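Rifamycin polyketide synthase (Amycolatopsis mediterranei, PDB 4LN9) probably catalyses the dehydration of a polyketide intermediate as the dehydratase domain of the terminal module of the rifamycin synthase. Local coordinates at residues Pro196-Trp205 and Phe216-Ala225; Val178-Leu187 and His244-Ala252. All coordinates share one frame; numbering follows the deposited sequence.

How the interactions relate
From the N terminus, Val178-Leu187 comes first and His244-Ala252 last, so interaction 2 closes a long loop, within which the shorter loop of interaction 1 is nested. Interaction 1 pairs Pro196-Trp205 with Phe216-Ala225 as the two arms of a beta hairpin; interaction 2 sets the short helix 183-190 across the end of the long helix 236-251. The two contacts touch directly. Val178 adds to the hairpin through backbone hydrogen bonding with Val204, while Tyr184 OH takes the N-H of Val201 and also bonds to His244. Together they tie the edge of the sheet to the helices on one side of it.

Interaction 1: Pro196-Trp205 and Phe216-Ala225; sequences PTFRAVRAVW and FAEIALPEDA
A beta hairpin with a classic bulge joins strands 201-207 and 214-220; their parts 201-205 and 216-220 run antiparallel at 174° with axes 4.6 Å apart. Trp205 and Phe216 form an antiparallel hydrogen-bonded pair: Trp205 N reaches Phe216 O at 2.8 Å, and Phe216 N reaches Trp205 O at 2.9 Å. At the bulge Arg202 and Ala203 share one partner. Arg202 N donates to Glu218 O (2.8 Å), whereas Glu218 N returns a longer, more bent bond to Ala203 O (3.2 Å). Beyond it Ala220 N closes on Ala200 O.

The side chains sort by face. One bears Trp205, Phe216, Ala203 and Glu218: with CG beside its own backbone N (chi1 -55°), the indole turns its edge to the Glu218 chain, Trp205 CH2 lying 3.6 Å from Glu218 OE2. That oxygen accepts from Trp170 NE1, whose ring meets Trp205 edge-to-face, so a carboxylate suits this partly exposed spot. Val201, Val204, Ala217 and Ile219 line the other face. Ile219 packs its CD1 against Val201 CG2 (3.9 Å) and its CG2 against Ala200 CB. Past the strands, Leu221 CD2 lies 3.6 Å from Thr197 O, a buried oxygen without a polar partner. The aliphatic face packs on helix 236-251, Ile219 reaching Leu238 and Ala241, consistent with a sheet wrapped around a helix in a double hotdog fold.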
# COMPACT_ATOMS: atom_id res chain seq x y z
N PRO A 196 15.35 -7.31 29.10
CA PRO A 196 14.28 -7.39 30.09
C PRO A 196 12.92 -7.74 29.50
O PRO A 196 12.15 -8.45 30.14
CB PRO A 196 14.25 -5.97 30.67
CG PRO A 196 15.65 -5.49 30.53
CD PRO A 196 16.15 -6.08 29.24
N THR A 197 12.59 -7.18 28.34
CA THR A 197 11.31 -7.47 27.71
C THR A 197 11.14 -8.97 27.45
O THR A 197 10.04 -9.51 27.61
CB THR A 197 11.11 -6.69 26.40
OG1 THR A 197 11.27 -5.29 26.65
CG2 THR A 197 9.73 -6.95 25.83
N PHE A 198 12.23 -9.64 27.11
CA PHE A 198 12.15 -11.04 26.69
C PHE A 198 12.43 -12.02 27.82
O PHE A 198 12.23 -13.22 27.66
CB PHE A 198 13.08 -11.32 25.51
CG PHE A 198 12.58 -10.78 24.21
CD1 PHE A 198 12.05 -11.63 23.25
CD2 PHE A 198 12.56 -9.42 23.97
CE1 PHE A 198 11.56 -11.13 22.05
CE2 PHE A 198 12.09 -8.91 22.77
CZ PHE A 198 11.57 -9.77 21.82
N ARG A 199 12.96 -11.52 28.93
CA ARG A 199 13.23 -12.40 30.06
C ARG A 199 11.96 -12.69 30.86
O ARG A 199 11.74 -12.12 31.93
CB ARG A 199 14.34 -11.82 30.95
CG ARG A 199 15.71 -11.88 30.29
CD ARG A 199 16.84 -11.62 31.27
NE ARG A 199 16.70 -10.33 31.94
CZ ARG A 199 17.36 -9.23 31.59
NH1 ARG A 199 18.24 -9.26 30.61
NH2 ARG A 199 17.12 -8.09 32.23
N ALA A 200 11.06 -13.46 30.25
CA ALA A 200 9.70 -13.59 30.77
C ALA A 200 9.43 -14.98 31.34
O ALA A 200 8.32 -15.26 31.80
CB ALA A 200 8.69 -13.25 29.69
N VAL A 201 10.41 -15.87 31.25
CA VAL A 201 10.26 -17.21 31.81
C VAL A 201 10.36 -17.16 33.33
O VAL A 201 11.39 -16.76 33.87
CB VAL A 201 11.30 -18.18 31.24
CG1 VAL A 201 11.15 -19.55 31.89
CG2 VAL A 201 11.16 -18.29 29.73
N ARG A 202 9.27 -17.49 34.01
CA ARG A 202 9.19 -17.34 35.46
C ARG A 202 9.49 -18.63 36.22
O ARG A 202 9.97 -18.60 37.35
CB ARG A 202 7.81 -16.80 35.86
CG ARG A 202 7.49 -15.44 35.28
CD ARG A 202 8.06 -14.33 36.15
NE ARG A 202 7.48 -14.36 37.49
CZ ARG A 202 8.04 -13.81 38.56
NH1 ARG A 202 9.17 -13.13 38.45
NH2 ARG A 202 7.44 -13.91 39.74
N ALA A 203 9.12 -19.76 35.62
CA ALA A 203 9.37 -21.07 36.21
C ALA A 203 9.37 -22.09 35.08
O ALA A 203 8.69 -21.91 34.07
CB ALA A 203 8.30 -21.40 37.23
N VAL A 204 10.13 -23.16 35.26
CA VAL A 204 10.14 -24.26 34.31
C VAL A 204 10.08 -25.59 35.06
O VAL A 204 10.66 -25.72 36.13
CB VAL A 204 11.41 -24.23 33.45
CG1 VAL A 204 11.57 -25.53 32.68
CG2 VAL A 204 11.37 -23.04 32.49
N TRP A 205 9.24 -26.50 34.57
CA TRP A 205 9.29 -27.89 35.04
C TRP A 205 9.54 -28.80 33.88
O TRP A 205 9.10 -28.53 32.77
CB TRP A 205 7.99 -28.29 35.72
CG TRP A 205 7.58 -27.39 36.86
CD1 TRP A 205 7.67 -27.64 38.22
CD2 TRP A 205 6.87 -26.11 36.76
NE1 TRP A 205 7.14 -26.61 38.95
CE2 TRP A 205 6.65 -25.65 38.13
CE3 TRP A 205 6.43 -25.32 35.70
CZ2 TRP A 205 6.01 -24.45 38.40
CZ3 TRP A 205 5.80 -24.11 36.00
CH2 TRP A 205 5.57 -23.70 37.31
N PHE A 216 7.23 -27.61 30.81
CA PHE A 216 6.15 -26.75 31.30
C PHE A 216 6.73 -25.45 31.84
O PHE A 216 7.83 -25.45 32.40
CB PHE A 216 5.37 -27.48 32.40
CG PHE A 216 4.75 -28.77 31.95
CD1 PHE A 216 3.66 -28.78 31.10
CD2 PHE A 216 5.34 -29.98 32.28
CE1 PHE A 216 3.11 -29.96 30.65
CE2 PHE A 216 4.79 -31.18 31.85
CZ PHE A 216 3.69 -31.17 31.02
N ALA A 217 6.05 -24.34 31.61
CA ALA A 217 6.55 -23.06 32.09
C ALA A 217 5.44 -22.07 32.39
O ALA A 217 4.36 -22.13 31.80
CB ALA A 217 7.54 -22.47 31.09
N GLU A 218 5.70 -21.19 33.35
CA GLU A 218 4.91 -19.97 33.49
C GLU A 218 5.67 -18.80 32.89
O GLU A 218 6.87 -18.64 33.12
CB GLU A 218 4.57 -19.71 34.96
CG GLU A 218 3.67 -20.78 35.57
CD GLU A 218 3.19 -20.44 36.97
OE1 GLU A 218 3.08 -19.23 37.30
OE2 GLU A 218 2.81 -21.38 37.70
N ILE A 219 4.98 -18.06 32.03
CA ILE A 219 5.58 -16.94 31.32
C ILE A 219 4.80 -15.69 31.69
O ILE A 219 3.57 -15.72 31.74
CB ILE A 219 5.47 -17.14 29.79
CG1 ILE A 219 5.84 -18.58 29.41
CG2 ILE A 219 6.34 -16.13 29.06
CD1 ILE A 219 7.30 -18.92 29.63
N ALA A 220 5.52 -14.65 32.08
CA ALA A 220 4.88 -13.37 32.37
C ALA A 220 5.79 -12.23 31.91
O ALA A 220 6.97 -12.20 32.25
CB ALA A 220 4.58 -13.25 33.85
N LEU A 221 5.25 -11.35 31.07
CA LEU A 221 6.00 -10.19 30.61
C LEU A 221 6.26 -9.26 31.78
O LEU A 221 5.41 -9.12 32.66
CB LEU A 221 5.22 -9.44 29.52
CG LEU A 221 5.17 -10.06 28.12
CD1 LEU A 221 4.58 -9.07 27.13
CD2 LEU A 221 6.55 -10.52 27.67
N PRO A 222 7.41 -8.58 31.79
CA PRO A 222 7.64 -7.56 32.81
C PRO A 222 6.63 -6.42 32.68
O PRO A 222 6.02 -6.26 31.62
CB PRO A 222 9.05 -7.05 32.50
CG PRO A 222 9.25 -7.35 31.05
CD PRO A 222 8.51 -8.63 30.80
N GLU A 223 6.43 -5.67 33.76
CA GLU A 223 5.39 -4.65 33.78
C GLU A 223 5.59 -3.59 32.69
O GLU A 223 4.62 -3.02 32.19
CB GLU A 223 5.28 -4.00 35.16
CG GLU A 223 4.28 -4.66 36.09
CD GLU A 223 2.86 -4.61 35.56
OE1 GLU A 223 2.40 -3.51 35.17
OE2 GLU A 223 2.17 -5.66 35.59
N ASP A 224 6.83 -3.40 32.28
CA ASP A 224 7.15 -2.44 31.23
C ASP A 224 6.46 -2.77 29.90
O ASP A 224 6.20 -1.88 29.09
CB ASP A 224 8.66 -2.35 31.02
CG ASP A 224 9.35 -1.54 32.10
OD1 ASP A 224 8.67 -1.15 33.07
OD2 ASP A 224 10.57 -1.29 31.97
N ALA A 225 6.22 -4.06 29.67
CA ALA A 225 5.71 -4.52 28.38
C ALA A 225 4.19 -4.64 28.38
O ALA A 225 3.57 -4.84 27.33
CB ALA A 225 6.35 -5.84 28.00

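Interaction 2: Val178-Leu187 and His244-Ala252; sequences VDLTGAYDVL and HSTMVSAAA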
# COMPACT_ATOMS: atom_id res chain seq x y z
N VAL A 178 12.81 -26.75 37.59
CA VAL A 178 14.18 -26.44 37.21
C VAL A 178 14.61 -25.12 37.85
O VAL A 178 13.84 -24.17 37.89
CB VAL A 178 14.31 -26.31 35.68
CG1 VAL A 178 15.74 -25.99 35.28
CG2 VAL A 178 13.83 -27.58 34.99
N ASP A 179 15.77 -25.13 38.51
CA ASP A 179 16.32 -23.90 39.08
C ASP A 179 16.82 -22.99 37.97
O ASP A 179 17.65 -23.39 37.16
CB ASP A 179 17.47 -24.24 40.04
CG ASP A 179 17.83 -23.08 40.95
OD1 ASP A 179 17.47 -21.93 40.63
OD2 ASP A 179 18.48 -23.32 41.99
N LEU A 180 16.26 -21.81 37.87
CA LEU A 180 16.53 -20.94 36.74
C LEU A 180 17.73 -20.04 36.93
O LEU A 180 18.25 -19.49 35.99
CB LEU A 180 15.30 -20.12 36.43
CG LEU A 180 14.17 -20.96 35.88
CD1 LEU A 180 13.08 -20.14 35.26
CD2 LEU A 180 14.70 -21.99 34.92
N THR A 181 18.14 -19.95 38.19
CA THR A 181 19.28 -19.17 38.62
C THR A 181 20.43 -19.29 37.65
O THR A 181 20.97 -20.37 37.42
CB THR A 181 19.76 -19.59 40.02
OG1 THR A 181 19.00 -18.90 41.02
CG2 THR A 181 21.24 -19.27 40.20
N GLY A 182 20.80 -18.15 37.08
CA GLY A 182 21.89 -18.06 36.14
C GLY A 182 21.61 -18.37 34.68
O GLY A 182 22.42 -18.09 33.83
N ALA A 183 20.45 -18.93 34.40
CA ALA A 183 20.15 -19.47 33.07
C ALA A 183 20.21 -18.43 31.95
O ALA A 183 20.76 -18.69 30.88
CB ALA A 183 18.81 -20.19 33.08
N TYR A 184 19.59 -17.27 32.18
CA TYR A 184 19.55 -16.22 31.16
C TYR A 184 20.94 -15.62 30.91
O TYR A 184 21.19 -15.02 29.86
CB TYR A 184 18.55 -15.12 31.54
CG TYR A 184 17.13 -15.34 31.04
CD1 TYR A 184 16.04 -15.20 31.89
CD2 TYR A 184 16.87 -15.59 29.69
CE1 TYR A 184 14.74 -15.38 31.44
CE2 TYR A 184 15.57 -15.78 29.23
CZ TYR A 184 14.51 -15.68 30.11
OH TYR A 184 13.23 -15.88 29.66
N ASP A 185 21.85 -15.81 31.86
CA ASP A 185 23.25 -15.41 31.68
C ASP A 185 24.00 -16.42 30.83
O ASP A 185 24.82 -16.05 29.98
CB ASP A 185 23.95 -15.27 33.04
CG ASP A 185 23.58 -13.98 33.75
OD1 ASP A 185 23.05 -13.06 33.09
OD2 ASP A 185 23.82 -13.88 34.97
N VAL A 186 23.74 -17.70 31.07
CA VAL A 186 24.39 -18.77 30.32
C VAL A 186 23.96 -18.75 28.85
O VAL A 186 24.75 -19.06 27.96
CB VAL A 186 24.08 -20.15 30.94
CG1 VAL A 186 24.77 -21.25 30.15
CG2 VAL A 186 24.51 -20.18 32.40
N LEU A 187 22.74 -18.28 28.61
CA LEU A 187 22.24 -18.09 27.25
C LEU A 187 22.90 -16.90 26.55
O LEU A 187 23.25 -16.98 25.37
CB LEU A 187 20.71 -17.91 27.26
CG LEU A 187 19.88 -19.16 27.53
CD1 LEU A 187 18.39 -18.87 27.39
CD2 LEU A 187 20.29 -20.30 26.62
N HIS A 244 11.33 -20.27 24.20
CA HIS A 244 12.72 -20.30 24.68
C HIS A 244 12.87 -20.76 26.11
O HIS A 244 13.97 -21.14 26.52
CB HIS A 244 13.45 -18.97 24.41
CG HIS A 244 13.11 -17.86 25.38
ND1 HIS A 244 12.91 -16.59 24.97
CD2 HIS A 244 13.20 -17.80 26.77
CE1 HIS A 244 12.77 -15.79 26.04
NE2 HIS A 244 12.93 -16.54 27.14
N SER A 245 11.73 -21.09 26.73
CA SER A 245 11.74 -21.83 27.99
C SER A 245 12.48 -23.17 27.87
O SER A 245 13.13 -23.60 28.81
CB SER A 245 10.31 -22.07 28.48
OG SER A 245 9.64 -23.03 27.68
N THR A 246 12.44 -23.77 26.68
CA THR A 246 13.17 -25.01 26.42
C THR A 246 14.68 -24.81 26.51
O THR A 246 15.41 -25.71 26.92
CB THR A 246 12.81 -25.61 25.04
OG1 THR A 246 13.03 -24.62 24.02
CG2 THR A 246 11.36 -26.06 25.01
N MET A 247 15.14 -23.64 26.08
CA MET A 247 16.55 -23.30 26.13
C MET A 247 16.96 -22.91 27.54
O MET A 247 17.98 -23.38 28.06
CB MET A 247 16.86 -22.14 25.17
CG MET A 247 16.94 -22.54 23.71
SD MET A 247 16.67 -21.13 22.62
CE MET A 247 17.72 -19.90 23.39
N VAL A 248 16.17 -22.03 28.15
CA VAL A 248 16.33 -21.72 29.56
C VAL A 248 16.41 -22.99 30.40
O VAL A 248 17.28 -23.13 31.25
CB VAL A 248 15.18 -20.83 30.08
CG1 VAL A 248 15.19 -20.78 31.60
CG2 VAL A 248 15.28 -19.44 29.49
N SER A 249 15.54 -23.95 30.09
CA SER A 249 15.59 -25.26 30.73
C SER A 249 16.96 -25.91 30.56
O SER A 249 17.56 -26.36 31.53
CB SER A 249 14.49 -26.17 30.17
OG SER A 249 14.43 -27.39 30.89
N ALA A 250 17.45 -25.93 29.33
CA ALA A 250 18.73 -26.58 29.03
C ALA A 250 19.91 -25.83 29.64
O ALA A 250 20.84 -26.44 30.17
CB ALA A 250 18.91 -26.73 27.53
N ALA A 251 19.85 -24.50 29.62
CA ALA A 251 20.94 -23.67 30.12
C ALA A 251 21.22 -23.90 31.61
O ALA A 251 22.29 -23.55 32.11
CB ALA A 251 20.67 -22.20 29.85
N ALA A 252 20.24 -24.46 32.32
CA ALA A 252 20.43 -24.83 33.72
C ALA A 252 20.79 -26.31 33.85
O ALA A 252 20.98 -26.82 34.96
CB ALA A 252 19.18 -24.51 34.53
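Tyr184 carries Val248 CG2 over one face of its ring, 4.1 Å from the centroid in a CH-pi contact, and meets His244 NE2 at its edge. The imidazole likewise receives Tyr184 OH at its own edge, in plane, with the two rings turned 83° apart. The hydrogen bond between Tyr184 OH and His244 NE2 is short, 2.6 Å, and Tyr184 OH also takes the backbone N-H of Val201. With CG between its backbone N and carbonyl carbon (chi1 79°), His244 swings its ring so that NE2 meets the tyrosine; ND1 bonds to Asp240 OD2, while Tyr194 packs against the ring. Asp240 and His244 have the spacing of the DxxxQ/H motif of polyketide synthase dehydratases, and helix 236-251, which carries them, is probably the central helix of this half of the double hotdog fold.

Helix 183-187 crosses helix 244-251 nearly at right angles, 97°. Small residues let them come close: Ala183 CB and Ala251 CB are 4.2 Å apart. Val248, branched at CB, serves four neighbours, its CG1 touching Leu180 CD2 at 3.6 Å and Ala183 CB, its CG2 touching Leu187 CD1 as well as the tyrosine. Leu187 spreads its other methyl, CD2, onto Ala251 CB at 3.8 Å and Met247 CE. Before the helix, Leu180 to Ala183 make a type II turn, where Gly182 accepts a positive phi; Val178 CG1 rests on Ala252 CB at 3.8 Å.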